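CELL division inhibitor (Pyrococcus furiosus, PDB 1G3Q) binds ADP with magnesium and, as a MinD-type P-loop ATPase, probably hydrolyses ATP in the control of cell division. Local coordinates at residues M1-I5 / I233-A237; V37-L41 / L59-L63; A164-F168 / E186-P192. All coordinates share one frame; numbering follows the deposited sequence.

Contact 1. Residues M1-I5 / I233-A237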
# COMPACT_ATOMS: atom_id res chain seq x y z
N MET A 1 2.70 -12.61 13.09
CA MET A 1 3.00 -11.22 13.54
C MET A 1 1.72 -10.38 13.60
O MET A 1 1.47 -9.69 14.59
CB MET A 1 4.00 -10.56 12.59
CG MET A 1 5.38 -11.21 12.63
SD MET A 1 6.53 -10.60 11.36
CE MET A 1 7.06 -9.02 12.09
N GLY A 2 0.91 -10.45 12.55
CA GLY A 2 -0.33 -9.71 12.51
C GLY A 2 -0.19 -8.20 12.49
O GLY A 2 -0.96 -7.50 13.15
N ARG A 3 0.79 -7.68 11.75
CA ARG A 3 0.98 -6.24 11.66
C ARG A 3 0.16 -5.67 10.51
O ARG A 3 0.37 -6.02 9.34
CB ARG A 3 2.46 -5.90 11.43
CG ARG A 3 3.36 -6.19 12.62
CD ARG A 3 4.82 -5.92 12.29
NE ARG A 3 5.08 -4.52 11.98
CZ ARG A 3 6.24 -4.06 11.51
NH1 ARG A 3 7.23 -4.90 11.29
NH2 ARG A 3 6.40 -2.77 11.26
N ILE A 4 -0.77 -4.78 10.83
CA ILE A 4 -1.62 -4.17 9.81
C ILE A 4 -1.08 -2.77 9.50
O ILE A 4 -1.15 -1.86 10.33
CB ILE A 4 -3.09 -4.09 10.29
CG1 ILE A 4 -3.53 -5.48 10.78
CG2 ILE A 4 -3.99 -3.65 9.13
CD1 ILE A 4 -5.00 -5.55 11.20
N ILE A 5 -0.55 -2.62 8.30
CA ILE A 5 0.04 -1.37 7.87
C ILE A 5 -0.71 -0.68 6.74
O ILE A 5 -0.91 -1.26 5.67
CB ILE A 5 1.49 -1.60 7.41
CG1 ILE A 5 2.27 -2.36 8.49
CG2 ILE A 5 2.15 -0.27 7.09
CD1 ILE A 5 3.70 -2.71 8.09
N ILE A 233 11.20 -2.22 7.24
CA ILE A 233 9.88 -2.45 7.81
C ILE A 233 9.94 -3.53 8.88
O ILE A 233 9.33 -3.40 9.95
CB ILE A 233 8.87 -2.88 6.71
CG1 ILE A 233 8.63 -1.73 5.74
CG2 ILE A 233 7.56 -3.34 7.35
CD1 ILE A 233 8.07 -0.48 6.39
N GLU A 234 10.69 -4.60 8.61
CA GLU A 234 10.82 -5.69 9.57
C GLU A 234 11.52 -5.23 10.84
O GLU A 234 11.15 -5.64 11.94
CB GLU A 234 11.59 -6.85 8.96
CG GLU A 234 10.92 -7.51 7.78
CD GLU A 234 11.54 -8.85 7.44
OE1 GLU A 234 12.78 -8.91 7.30
OE2 GLU A 234 10.79 -9.85 7.33
N LYS A 235 12.53 -4.38 10.69
CA LYS A 235 13.29 -3.87 11.83
C LYS A 235 12.45 -3.03 12.78
O LYS A 235 12.67 -3.03 14.00
CB LYS A 235 14.47 -3.04 11.35
CG LYS A 235 15.59 -3.83 10.71
CD LYS A 235 16.74 -2.91 10.32
CE LYS A 235 17.93 -3.70 9.79
NZ LYS A 235 19.05 -2.80 9.39
N LEU A 236 11.48 -2.30 12.23
CA LEU A 236 10.62 -1.44 13.04
C LEU A 236 9.56 -2.22 13.80
O LEU A 236 8.72 -1.62 14.47
CB LEU A 236 9.95 -0.39 12.15
CG LEU A 236 10.91 0.55 11.42
CD1 LEU A 236 10.11 1.48 10.52
CD2 LEU A 236 11.72 1.35 12.44
N ALA A 237 9.60 -3.54 13.71
CA ALA A 237 8.63 -4.37 14.41
C ALA A 237 8.74 -4.13 15.91
O ALA A 237 9.77 -3.56 16.34
CB ALA A 237 8.88 -5.84 14.10
OXT ALA A 237 7.81 -4.53 16.65

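Contact 2. Residues V37-L41 / L59-L63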
# COMPACT_ATOMS: atom_id res chain seq x y z
N VAL A 37 -4.10 -5.86 0.66
CA VAL A 37 -5.50 -5.47 0.62
C VAL A 37 -5.75 -4.24 -0.26
O VAL A 37 -5.09 -3.21 -0.09
CB VAL A 37 -6.03 -5.17 2.04
CG1 VAL A 37 -7.49 -4.75 2.00
CG2 VAL A 37 -5.86 -6.40 2.93
N ASP A 38 -6.69 -4.34 -1.19
CA ASP A 38 -7.00 -3.21 -2.05
C ASP A 38 -8.11 -2.39 -1.41
O ASP A 38 -9.30 -2.65 -1.63
CB ASP A 38 -7.46 -3.67 -3.44
CG ASP A 38 -7.51 -2.52 -4.43
OD1 ASP A 38 -7.52 -1.36 -3.98
OD2 ASP A 38 -7.53 -2.78 -5.65
N GLY A 39 -7.72 -1.41 -0.61
CA GLY A 39 -8.70 -0.56 0.05
C GLY A 39 -9.07 0.66 -0.78
O GLY A 39 -9.76 1.57 -0.29
N ASP A 40 -8.61 0.71 -2.03
CA ASP A 40 -8.93 1.83 -2.91
C ASP A 40 -10.21 1.44 -3.65
O ASP A 40 -10.18 1.06 -4.82
CB ASP A 40 -7.80 2.08 -3.91
CG ASP A 40 -7.77 3.52 -4.38
OD1 ASP A 40 -8.87 4.11 -4.51
OD2 ASP A 40 -6.67 4.06 -4.64
N LEU A 41 -11.32 1.55 -2.94
CA LEU A 41 -12.62 1.17 -3.45
C LEU A 41 -13.06 1.74 -4.80
O LEU A 41 -13.69 1.03 -5.59
CB LEU A 41 -13.69 1.46 -2.39
CG LEU A 41 -13.44 0.82 -1.02
CD1 LEU A 41 -14.60 1.12 -0.08
CD2 LEU A 41 -13.27 -0.69 -1.17
N LEU A 59 -13.40 -7.61 -2.09
CA LEU A 59 -13.63 -6.91 -0.84
C LEU A 59 -14.96 -6.17 -0.94
O LEU A 59 -15.68 -6.02 0.05
CB LEU A 59 -12.48 -5.92 -0.58
CG LEU A 59 -12.58 -4.97 0.61
CD1 LEU A 59 -12.81 -5.76 1.89
CD2 LEU A 59 -11.30 -4.15 0.70
N HIS A 60 -15.29 -5.71 -2.14
CA HIS A 60 -16.54 -4.98 -2.35
C HIS A 60 -17.75 -5.85 -2.02
O HIS A 60 -18.74 -5.36 -1.47
CB HIS A 60 -16.63 -4.47 -3.80
CG HIS A 60 -15.63 -3.41 -4.12
ND1 HIS A 60 -14.28 -3.65 -4.21
CD2 HIS A 60 -15.78 -2.08 -4.37
CE1 HIS A 60 -13.64 -2.53 -4.50
NE2 HIS A 60 -14.53 -1.56 -4.60
N ASP A 61 -17.67 -7.13 -2.37
CA ASP A 61 -18.74 -8.07 -2.08
C ASP A 61 -18.88 -8.21 -0.57
O ASP A 61 -19.98 -8.25 -0.02
CB ASP A 61 -18.44 -9.44 -2.69
CG ASP A 61 -18.54 -9.44 -4.20
OD1 ASP A 61 -19.65 -9.18 -4.72
OD2 ASP A 61 -17.52 -9.69 -4.87
N VAL A 62 -17.73 -8.30 0.10
CA VAL A 62 -17.70 -8.43 1.55
C VAL A 62 -18.30 -7.19 2.22
O VAL A 62 -19.15 -7.31 3.11
CB VAL A 62 -16.24 -8.60 2.05
CG1 VAL A 62 -16.21 -8.78 3.56
CG2 VAL A 62 -15.59 -9.81 1.37
N LEU A 63 -17.88 -6.02 1.76
CA LEU A 63 -18.36 -4.75 2.31
C LEU A 63 -19.84 -4.50 2.02
O LEU A 63 -20.46 -3.64 2.64
CB LEU A 63 -17.53 -3.59 1.78
CG LEU A 63 -16.02 -3.63 2.09
CD1 LEU A 63 -15.33 -2.45 1.43
CD2 LEU A 63 -15.80 -3.61 3.60

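Contact 3. Residues A164-F168 / E186-P192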
# COMPACT_ATOMS: atom_id res chain seq x y z
N ALA A 164 0.41 4.01 14.68
CA ALA A 164 1.84 4.19 14.84
C ALA A 164 2.40 4.55 13.47
O ALA A 164 2.26 3.78 12.52
CB ALA A 164 2.48 2.90 15.34
N ILE A 165 3.00 5.73 13.37
CA ILE A 165 3.56 6.18 12.10
C ILE A 165 4.99 5.67 11.96
O ILE A 165 5.91 6.17 12.61
CB ILE A 165 3.57 7.72 12.00
CG1 ILE A 165 2.22 8.28 12.48
CG2 ILE A 165 3.85 8.14 10.57
CD1 ILE A 165 1.01 7.74 11.73
N LEU A 166 5.16 4.66 11.11
CA LEU A 166 6.46 4.04 10.88
C LEU A 166 7.47 5.00 10.27
O LEU A 166 8.65 4.96 10.60
CB LEU A 166 6.29 2.84 9.95
CG LEU A 166 5.39 1.71 10.42
CD1 LEU A 166 5.27 0.65 9.33
CD2 LEU A 166 5.96 1.10 11.69
N GLY A 167 6.99 5.86 9.38
CA GLY A 167 7.85 6.81 8.71
C GLY A 167 7.33 7.02 7.30
O GLY A 167 6.16 6.76 7.04
N PHE A 168 8.19 7.48 6.39
CA PHE A 168 7.74 7.71 5.03
C PHE A 168 8.70 7.20 3.96
O PHE A 168 9.87 6.94 4.21
CB PHE A 168 7.46 9.21 4.81
CG PHE A 168 8.70 10.05 4.61
CD1 PHE A 168 9.05 10.50 3.34
CD2 PHE A 168 9.50 10.41 5.70
CE1 PHE A 168 10.17 11.31 3.15
CE2 PHE A 168 10.62 11.22 5.52
CZ PHE A 168 10.96 11.66 4.24
N GLU A 186 13.07 14.66 4.57
CA GLU A 186 12.88 14.13 5.91
C GLU A 186 12.72 15.27 6.89
O GLU A 186 11.90 15.21 7.80
CB GLU A 186 14.07 13.26 6.31
CG GLU A 186 13.94 12.64 7.70
CD GLU A 186 15.07 11.68 8.02
OE1 GLU A 186 16.25 12.10 7.97
OE2 GLU A 186 14.78 10.50 8.31
N ASP A 187 13.52 16.32 6.70
CA ASP A 187 13.46 17.49 7.57
C ASP A 187 12.06 18.10 7.51
O ASP A 187 11.58 18.64 8.51
CB ASP A 187 14.51 18.52 7.11
CG ASP A 187 14.53 19.78 7.98
OD1 ASP A 187 14.57 19.65 9.22
OD2 ASP A 187 14.51 20.89 7.41
N VAL A 188 11.41 17.99 6.36
CA VAL A 188 10.07 18.52 6.18
C VAL A 188 8.99 17.61 6.76
O VAL A 188 8.12 18.06 7.51
CB VAL A 188 9.75 18.73 4.68
CG1 VAL A 188 8.30 19.13 4.50
CG2 VAL A 188 10.67 19.79 4.10
N MET A 189 9.06 16.32 6.41
CA MET A 189 8.09 15.34 6.87
C MET A 189 7.95 15.20 8.39
O MET A 189 6.86 14.95 8.89
CB MET A 189 8.42 13.97 6.27
CG MET A 189 8.20 13.89 4.77
SD MET A 189 6.51 14.36 4.34
CE MET A 189 5.60 12.95 4.95
N GLU A 190 9.06 15.35 9.10
CA GLU A 190 9.07 15.23 10.56
C GLU A 190 8.96 13.78 11.03
O GLU A 190 8.77 13.52 12.22
CB GLU A 190 7.93 16.06 11.17
CG GLU A 190 8.09 17.56 10.98
CD GLU A 190 7.12 18.36 11.83
OE1 GLU A 190 5.89 18.21 11.64
OE2 GLU A 190 7.59 19.13 12.69
N VAL A 191 9.08 12.84 10.09
CA VAL A 191 9.04 11.42 10.41
C VAL A 191 10.22 10.76 9.71
O VAL A 191 10.70 11.26 8.70
CB VAL A 191 7.72 10.76 9.95
CG1 VAL A 191 6.56 11.30 10.77
CG2 VAL A 191 7.49 11.01 8.47
N PRO A 192 10.70 9.63 10.25
CA PRO A 192 11.83 8.90 9.67
C PRO A 192 11.70 8.53 8.20
O PRO A 192 10.67 8.02 7.76
CB PRO A 192 11.93 7.65 10.55
CG PRO A 192 11.38 8.12 11.86
CD PRO A 192 10.19 8.93 11.44

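Contact 1. Residues M1-I5 / I233-A237
M1 reaches out from the very start of the chain and lays its methyl CE 4.2 Å from CB of A237, the last residue, so the two termini meet through one apolar touch. Two residues on, R3 makes the polar join between strand 3-8 and the end of helix 221-235. Its chain runs straight past CG and then bends at chi3 (64°), which turns the guanidinium end-on to the backbone carbonyl of I233. NH1 of R3 donates to I233 O at 2.9 Å, fairly straight at 158°. NH2 of R3 shares I233 O at 3.3 Å, more bent. That oxygen lies in the guanidinium plane, whereas both nitrogens approach it from one face of the carbonyl plane. A237 CA lies over one face of the group, and NH2 also pairs with E136 in a salt bridge. I5 then adds an apolar contact, its CD1 4.0 Å from I233 CG2. Were R3 an alanine, I233 O would probably lose both side-chain donors and E136 a salt-bridge partner. The chemistry suggests that a cation, itself paired with E136, helps satisfy a carbonyl near the C-terminal end of helix 221-235, where partial negative charge is likely to favour it.

Contact 2. Residues V37-L41 / L59-L63
L41 and H60 join two parts of a P-loop NTPase fold: the loop that follows the parallel strand 34-38 and the short helix 59-63. The apolar contacts come from three leucines and a valine. L59 has its CG anti to the backbone N (chi1 174°), and its CD2 branch reaches the strand end, where it meets V37 CG1 at 4.1 Å, the two side chains crossing at about a right angle, and packs against the carbonyl oxygen of D38. L41 and L63 approach tip to tip, with CD2 of L41 3.8 Å from CD1 of L63. Helix 101-106 backs this cluster through L101 and I105. A CH-pi contact follows: the same CD2 of L41 sits over one face of the H60 imidazole, 4.0 Å from the ring centroid and displaced toward the rim. Polar bonds complete the set. Within the loop D38 forms an Asx turn, its OD1 accepting at 3.0 Å from N of D40, a residue that binds magnesium in another structure of this protein though not in this one. Across the contact H60 donates through NE2 to L41 O at 2.9 Å; the bond is nearly straight (165°), close to the imidazole plane, and uses a lone pair in the carbonyl plane.

Contact 3. Residues A164-F168 / E186-P192
F168 makes the largest share of this contact, meeting M189, V191 and E186 at the end of helix 182-189 and the turn after it. F168 CB lies 4.1 Å from V191 CG2. With chi1 at 78°, CG sits between the backbone N and the carbonyl carbon, which carries the ring toward M189 and E186 of the helix end. CD2 of F168 presses on V191 CG2 at 3.5 Å, while CE2 of F168 comes within 3.2 Å of V191 O, which lies in the ring plane at that edge. On the far side of the ring, CD1 and CE1 lie nearest M189 CG, which sits over the face. At the tip, CZ of F168 reaches E186 CA at 3.5 Å, also near the ring plane. M189 makes a CH-pi contact, its CG centred 3.5 Å from the centroid of the F168 ring and only 7° off the normal; SD follows farther out above the same face, a Met-aromatic contact.

Beside it, F168 N donates to P192 O at 2.9 Å. G167 makes this approach possible, since a side chain there would collide with P192 O. I165 CG2 extends the apolar contact to V191 CG1. Strand 164-173, helix 182-189 and strand 193-198 form a beta-alpha-beta unit, and this packing of the helix end on the first strand, with P192 leading into the second, belongs to that crossover.

How the contacts relate
From the N terminus the chain enters strand 3-8 at once, but contact 1 closes only at the last residues, so the loop it makes spans nearly the whole protein and encloses the other two. Contact 2 closes first, a short loop from strand 34-38 to helix 59-63; contact 3 follows in series with a second short loop, from strand 164-173 to the end of helix 182-189. Neither crosses the other. All three reach the same sheet, contacts 2 and 3 on opposite sides of the chain's centre, about 28 Å apart between centres. Contact 1 also touches contact 3 through L166, whose side chain packs against R3, I5 and I233, linking the terminal helix to two strands.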